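Local coordinates for molybdenum cofactor biosynthesis protein (Pyrococcus furiosus, PDB 1XI8) that probably catalyses the molybdopterin molybdotransferase step of molybdenum cofactor biosynthesis, at residues H284-T287 against P293-Y296; V384-E387 against G391-R394; A225-Y230 against H320-L325. All blocks are in the same frame, centred on the assembly; numbering follows the deposited sequence.

Contact 1. Residues H284-T287 against P293-Y296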
# COMPACT_ATOMS: atom_id res chain seq x y z
N HIS A 284 15.31 1.60 27.67
CA HIS A 284 14.73 0.29 27.89
C HIS A 284 13.49 0.47 28.76
O HIS A 284 13.59 0.70 29.96
CB HIS A 284 15.75 -0.63 28.57
CG HIS A 284 15.32 -2.06 28.66
ND1 HIS A 284 14.43 -2.63 27.77
CD2 HIS A 284 15.68 -3.04 29.52
CE1 HIS A 284 14.25 -3.90 28.09
NE2 HIS A 284 14.99 -4.17 29.15
N GLY A 285 12.33 0.37 28.12
CA GLY A 285 11.08 0.65 28.79
C GLY A 285 10.65 2.05 28.43
O GLY A 285 11.38 3.02 28.69
N THR A 286 9.49 2.17 27.80
CA THR A 286 8.95 3.48 27.47
C THR A 286 7.49 3.60 27.90
O THR A 286 6.90 2.67 28.49
CB THR A 286 9.07 3.80 25.96
OG1 THR A 286 8.06 3.11 25.23
CG2 THR A 286 10.44 3.42 25.44
N THR A 287 6.90 4.77 27.61
CA THR A 287 5.53 5.07 28.02
C THR A 287 4.44 4.43 27.15
O THR A 287 3.25 4.57 27.45
CB THR A 287 5.29 6.60 28.06
OG1 THR A 287 5.61 7.18 26.80
CG2 THR A 287 6.13 7.24 29.15
N PRO A 293 8.00 -2.57 27.46
CA PRO A 293 9.40 -2.92 27.73
C PRO A 293 10.41 -2.69 26.60
O PRO A 293 11.60 -2.99 26.77
CB PRO A 293 9.33 -4.42 28.05
CG PRO A 293 7.92 -4.68 28.39
CD PRO A 293 7.13 -3.76 27.54
N ILE A 294 9.98 -2.16 25.45
CA ILE A 294 10.88 -2.04 24.30
C ILE A 294 12.18 -1.28 24.59
O ILE A 294 12.21 -0.26 25.30
CB ILE A 294 10.18 -1.44 23.07
CG1 ILE A 294 11.12 -1.51 21.86
CG2 ILE A 294 9.69 -0.02 23.36
CD1 ILE A 294 10.50 -1.23 20.54
N GLY A 295 13.27 -1.78 24.01
CA GLY A 295 14.56 -1.19 24.17
C GLY A 295 15.25 -1.07 22.83
O GLY A 295 14.93 -1.79 21.90
N TYR A 296 16.18 -0.13 22.73
CA TYR A 296 16.99 0.02 21.55
C TYR A 296 18.41 0.34 21.93
O TYR A 296 18.66 1.01 22.92
CB TYR A 296 16.48 1.14 20.64
CG TYR A 296 17.49 1.39 19.54
CD1 TYR A 296 18.41 2.44 19.63
CD2 TYR A 296 17.57 0.54 18.44
CE1 TYR A 296 19.37 2.65 18.63
CE2 TYR A 296 18.51 0.74 17.44
CZ TYR A 296 19.40 1.79 17.54
OH TYR A 296 20.32 1.97 16.54

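Contact 2. Residues V384-E387 against G391-R394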
# COMPACT_ATOMS: atom_id res chain seq x y z
N VAL A 384 -3.19 7.22 18.01
CA VAL A 384 -2.33 7.39 19.17
C VAL A 384 -3.02 8.27 20.23
O VAL A 384 -3.61 9.30 19.91
CB VAL A 384 -0.90 7.93 18.80
CG1 VAL A 384 -0.09 6.87 18.09
CG2 VAL A 384 -0.96 9.22 17.98
N VAL A 385 -2.95 7.84 21.49
CA VAL A 385 -3.42 8.65 22.63
C VAL A 385 -2.20 9.03 23.46
O VAL A 385 -1.73 8.24 24.28
CB VAL A 385 -4.45 7.91 23.46
CG1 VAL A 385 -5.12 8.87 24.44
CG2 VAL A 385 -5.49 7.30 22.56
N PRO A 386 -1.67 10.24 23.23
CA PRO A 386 -0.33 10.74 23.58
C PRO A 386 0.04 11.05 25.03
O PRO A 386 0.93 11.88 25.25
CB PRO A 386 -0.20 12.04 22.74
CG PRO A 386 -1.42 12.07 21.85
CD PRO A 386 -2.47 11.25 22.53
N GLU A 387 -0.59 10.41 26.01
CA GLU A 387 -0.10 10.47 27.40
C GLU A 387 -0.36 11.75 28.21
O GLU A 387 -0.45 11.67 29.44
CB GLU A 387 1.37 10.02 27.52
CG GLU A 387 2.42 11.08 27.25
CD GLU A 387 3.63 10.48 26.55
OE1 GLU A 387 4.24 9.56 27.13
OE2 GLU A 387 3.97 10.93 25.44
N GLY A 391 -8.16 10.26 27.33
CA GLY A 391 -8.86 9.39 26.39
C GLY A 391 -9.58 10.25 25.37
O GLY A 391 -9.33 11.46 25.29
N TYR A 392 -10.47 9.65 24.59
CA TYR A 392 -11.28 10.43 23.66
C TYR A 392 -12.71 9.93 23.76
O TYR A 392 -12.96 8.81 24.21
CB TYR A 392 -10.79 10.30 22.22
CG TYR A 392 -9.48 10.97 21.88
CD1 TYR A 392 -9.37 12.35 21.83
CD2 TYR A 392 -8.36 10.22 21.58
CE1 TYR A 392 -8.17 12.98 21.51
CE2 TYR A 392 -7.14 10.82 21.25
CZ TYR A 392 -7.06 12.20 21.22
OH TYR A 392 -5.86 12.80 20.90
N ARG A 393 -13.65 10.75 23.30
CA ARG A 393 -15.06 10.41 23.42
C ARG A 393 -15.66 10.06 22.07
O ARG A 393 -15.11 10.38 21.01
CB ARG A 393 -15.85 11.54 24.10
N ARG A 394 -16.79 9.37 22.12
CA ARG A 394 -17.52 8.99 20.94
C ARG A 394 -17.90 10.28 20.24
O ARG A 394 -18.15 11.29 20.89
CB ARG A 394 -18.76 8.20 21.36
CG ARG A 394 -19.49 7.49 20.25
CD ARG A 394 -20.68 6.74 20.85
NE ARG A 394 -21.24 5.77 19.90
CZ ARG A 394 -22.41 5.14 20.08
NH1 ARG A 394 -23.14 5.40 21.17
NH2 ARG A 394 -22.85 4.27 19.16

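Contact 3. Residues A225-Y230 against H320-L325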
# COMPACT_ATOMS: atom_id res chain seq x y z
N ALA A 225 7.09 -9.90 7.13
CA ALA A 225 6.25 -9.17 6.19
C ALA A 225 6.27 -7.67 6.49
O ALA A 225 6.32 -6.85 5.57
CB ALA A 225 4.85 -9.70 6.20
N LEU A 226 6.23 -7.30 7.77
CA LEU A 226 6.29 -5.90 8.15
C LEU A 226 7.54 -5.21 7.59
O LEU A 226 7.44 -4.11 7.08
CB LEU A 226 6.22 -5.72 9.66
CG LEU A 226 4.87 -5.99 10.32
CD1 LEU A 226 5.03 -6.21 11.82
CD2 LEU A 226 3.88 -4.88 10.01
N VAL A 227 8.70 -5.86 7.70
CA VAL A 227 9.93 -5.26 7.19
C VAL A 227 9.89 -5.20 5.66
O VAL A 227 10.26 -4.20 5.05
CB VAL A 227 11.22 -5.97 7.70
CG1 VAL A 227 11.21 -7.41 7.36
CG2 VAL A 227 12.45 -5.37 7.06
N GLU A 228 9.43 -6.29 5.06
CA GLU A 228 9.21 -6.36 3.64
C GLU A 228 8.35 -5.19 3.18
O GLU A 228 8.65 -4.53 2.20
CB GLU A 228 8.50 -7.67 3.32
CG GLU A 228 7.96 -7.78 1.93
CD GLU A 228 9.05 -8.13 0.96
OE1 GLU A 228 10.08 -8.67 1.44
OE2 GLU A 228 8.89 -7.86 -0.26
N ARG A 229 7.26 -4.94 3.91
CA ARG A 229 6.35 -3.85 3.58
C ARG A 229 7.02 -2.50 3.76
O ARG A 229 6.67 -1.53 3.08
CB ARG A 229 5.08 -3.94 4.43
CG ARG A 229 4.14 -2.75 4.31
CD ARG A 229 2.78 -3.02 4.95
NE ARG A 229 1.88 -1.87 4.83
CZ ARG A 229 1.13 -1.59 3.76
NH1 ARG A 229 1.16 -2.37 2.68
NH2 ARG A 229 0.35 -0.52 3.76
N TYR A 230 7.98 -2.43 4.68
CA TYR A 230 8.63 -1.15 4.97
C TYR A 230 10.13 -1.10 4.69
O TYR A 230 10.94 -0.84 5.57
CB TYR A 230 8.29 -0.65 6.39
CG TYR A 230 6.86 -0.20 6.49
CD1 TYR A 230 6.47 1.03 6.00
CD2 TYR A 230 5.89 -1.03 7.04
CE1 TYR A 230 5.15 1.45 6.06
CE2 TYR A 230 4.58 -0.63 7.11
CZ TYR A 230 4.21 0.61 6.62
OH TYR A 230 2.89 0.99 6.71
N HIS A 320 9.88 3.51 11.46
CA HIS A 320 10.49 4.83 11.33
C HIS A 320 12.00 4.72 11.18
O HIS A 320 12.60 5.48 10.42
CB HIS A 320 10.12 5.74 12.50
CG HIS A 320 8.65 5.99 12.61
ND1 HIS A 320 7.93 6.66 11.65
CD2 HIS A 320 7.76 5.65 13.58
CE1 HIS A 320 6.66 6.72 12.01
NE2 HIS A 320 6.53 6.12 13.18
N ALA A 321 12.60 3.78 11.90
CA ALA A 321 14.03 3.49 11.81
C ALA A 321 14.39 3.00 10.42
O ALA A 321 15.45 3.33 9.89
CB ALA A 321 14.43 2.47 12.84
N LEU A 322 13.52 2.20 9.81
CA LEU A 322 13.75 1.70 8.46
C LEU A 322 13.68 2.82 7.42
O LEU A 322 14.49 2.86 6.50
CB LEU A 322 12.74 0.61 8.13
CG LEU A 322 13.06 -0.78 8.65
CD1 LEU A 322 11.78 -1.59 8.79
CD2 LEU A 322 14.07 -1.47 7.71
N ALA A 323 12.71 3.72 7.59
CA ALA A 323 12.52 4.86 6.71
C ALA A 323 13.71 5.81 6.78
O ALA A 323 14.18 6.28 5.75
CB ALA A 323 11.26 5.60 7.07
N LYS A 324 14.18 6.08 7.99
CA LYS A 324 15.37 6.90 8.21
C LYS A 324 16.58 6.31 7.50
O LYS A 324 17.34 7.04 6.86
CB LYS A 324 15.67 7.07 9.71
N LEU A 325 16.75 4.99 7.60
CA LEU A 325 17.85 4.28 6.95
C LEU A 325 17.87 4.37 5.43
O LEU A 325 18.92 4.58 4.84
CB LEU A 325 17.85 2.80 7.34
CG LEU A 325 18.47 2.47 8.69
CD1 LEU A 325 18.51 0.97 8.85
CD2 LEU A 325 19.86 3.07 8.79

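Contact 1. Residues H284-T287 against P293-Y296
H284 faces G295 as a non-hydrogen-bonded pair at the antiparallel margin of the mixed sheet in the probable molybdopterin-binding domain, where strand 283-284 runs beside strand 295-297. The imidazole, with CG anti to the backbone N (chi1 -171°), leans across the partner strand instead of standing clear of it. Its ND1 comes 3.9 Å from G295 CA, on the face where a side chain of G295 would stand, so glycine leaves the ring its place. H284 ND1 also lies 3.0 Å from P293 O, an oblique approach to the imidazole plane. Beyond the pair the chain turns away through G285, whose positive phi suits glycine.

T286 and I294 meet on the buried side, their branches crossing obliquely: T286 OG1 and CG2 lie 4.0 and 4.1 Å from I294 CG2. The branched isoleucine also reaches Q313 and F317 of helix 307-326, while T286 leans on A20 of helix 17-26 and its OG1 takes a weak hydrogen bond from I288 N. Between the two segments themselves, the backbone hydrogen bond from G285 N to I294 O is 2.9 Å long and nearly straight at 174°.

Contact 2. Residues V384-E387 against G391-R394
The phenol ring of Y392 presents its CE2 corner to residues 384-386. V384 O lies at the ring edge, near its plane and 4.1 Å from Y392 CE2, whereas V385 CG2 reaches the same carbon obliquely, also at 4.1 Å. The pyrrolidine of P386 crosses the tyrosine at about a right angle and brings its apolar CD to 4.1 Å from Y392 OH. No hydrogen bond joins the two segments; the contact is van der Waals.

V385 divides its two methyls between the partners. With CG1 anti to the backbone N (chi1 -168°), that methyl meets G391 CA at 4.2 Å, while CG2 slides past the ring. Glycine suits position 391 because it readily adopts the almost fully extended backbone found there (phi 172°), and V385 packs on its bare CA. Tyrosine suits 392 because it is long enough to bridge the two strands.

Within the MoeA C-terminal region, V385 also packs on V353 of strand 350-358 and on V343, and Y392 pairs by backbone with V343. The contact thus links the large mixed sheet to the small antiparallel one of strands 343-344 and 391-392.

Contact 3. Residues A225-Y230 against H320-L325
L322 of helix 307-326 points its side chain at the end of helix 219-229, where it meets V227 and Y230. Helix 219-229 is the connection of a beta-alpha-beta crossover between the parallel strands 191-196 and 233-239, and the contact packs it against a second helix of the probable molybdopterin-binding domain.

The first shell is made by one leucine. L322 CD1 lies 4.2 Å from V227 CG2 and 4.3 Å from Y230 CB, an apolar corner formed by the last turn of the helix and the residue that leaves it. The same methyl is 3.4 Å from Y230 O, and L322 CB approaches that oxygen just as closely, with CG and CD2 a little farther off. The carbonyl is therefore surrounded by aliphatic carbon on the leucine side, and no hydrogen bond crosses between the segments. L322 CG is anti to its carbonyl carbon (chi1 -82°), which directs the isobutyl group at V227 and Y230. Leucine fits because its CD1 reaches V227 CG2 and Y230 CB together, while CB, CG and CD2 help to surround Y230 O; beta-branched V227 offers a compact methyl, and Y230 offers CB while its ring leads away.

Farther out, L322 is backed by F314 of its own helix and by P190, and V227 by P234 at the start of the next strand. Helix 219-229 also meets the second subunit: P170 of that chain packs on A225 and L226, and its L43 on E228.

The position of Y230 follows from how the helix ends. Its phi and psi are no longer helical, and its N makes weak hydrogen bonds to both L226 O and V227 O. Its ring then runs to the C terminus of the chain, where Y230 OH and R229 NE both hydrogen-bond the backbone oxygen Y403 O.

In the fold
Followed from the N terminus, the first contact to open is contact 3, at helix 219-229, and it closes only at 320-325 after 89 intervening residues. Contact 1 lies wholly within that span and closes a loop of five residues between 284-287 and 293-296, at the far margin of the same domain's sheet. Contact 2 follows in series, closing a three-residue turn between 384-387 and 391-394 in the C-terminal region. Thus contact 3 joins two helices of the central domain, while contact 2 joins two sheets of the last one. Contacts 1 and 2 meet directly through a probable hydrogen bond between T287 OG1 and E387 OE1, 2.8 Å apart, which connects the two regions.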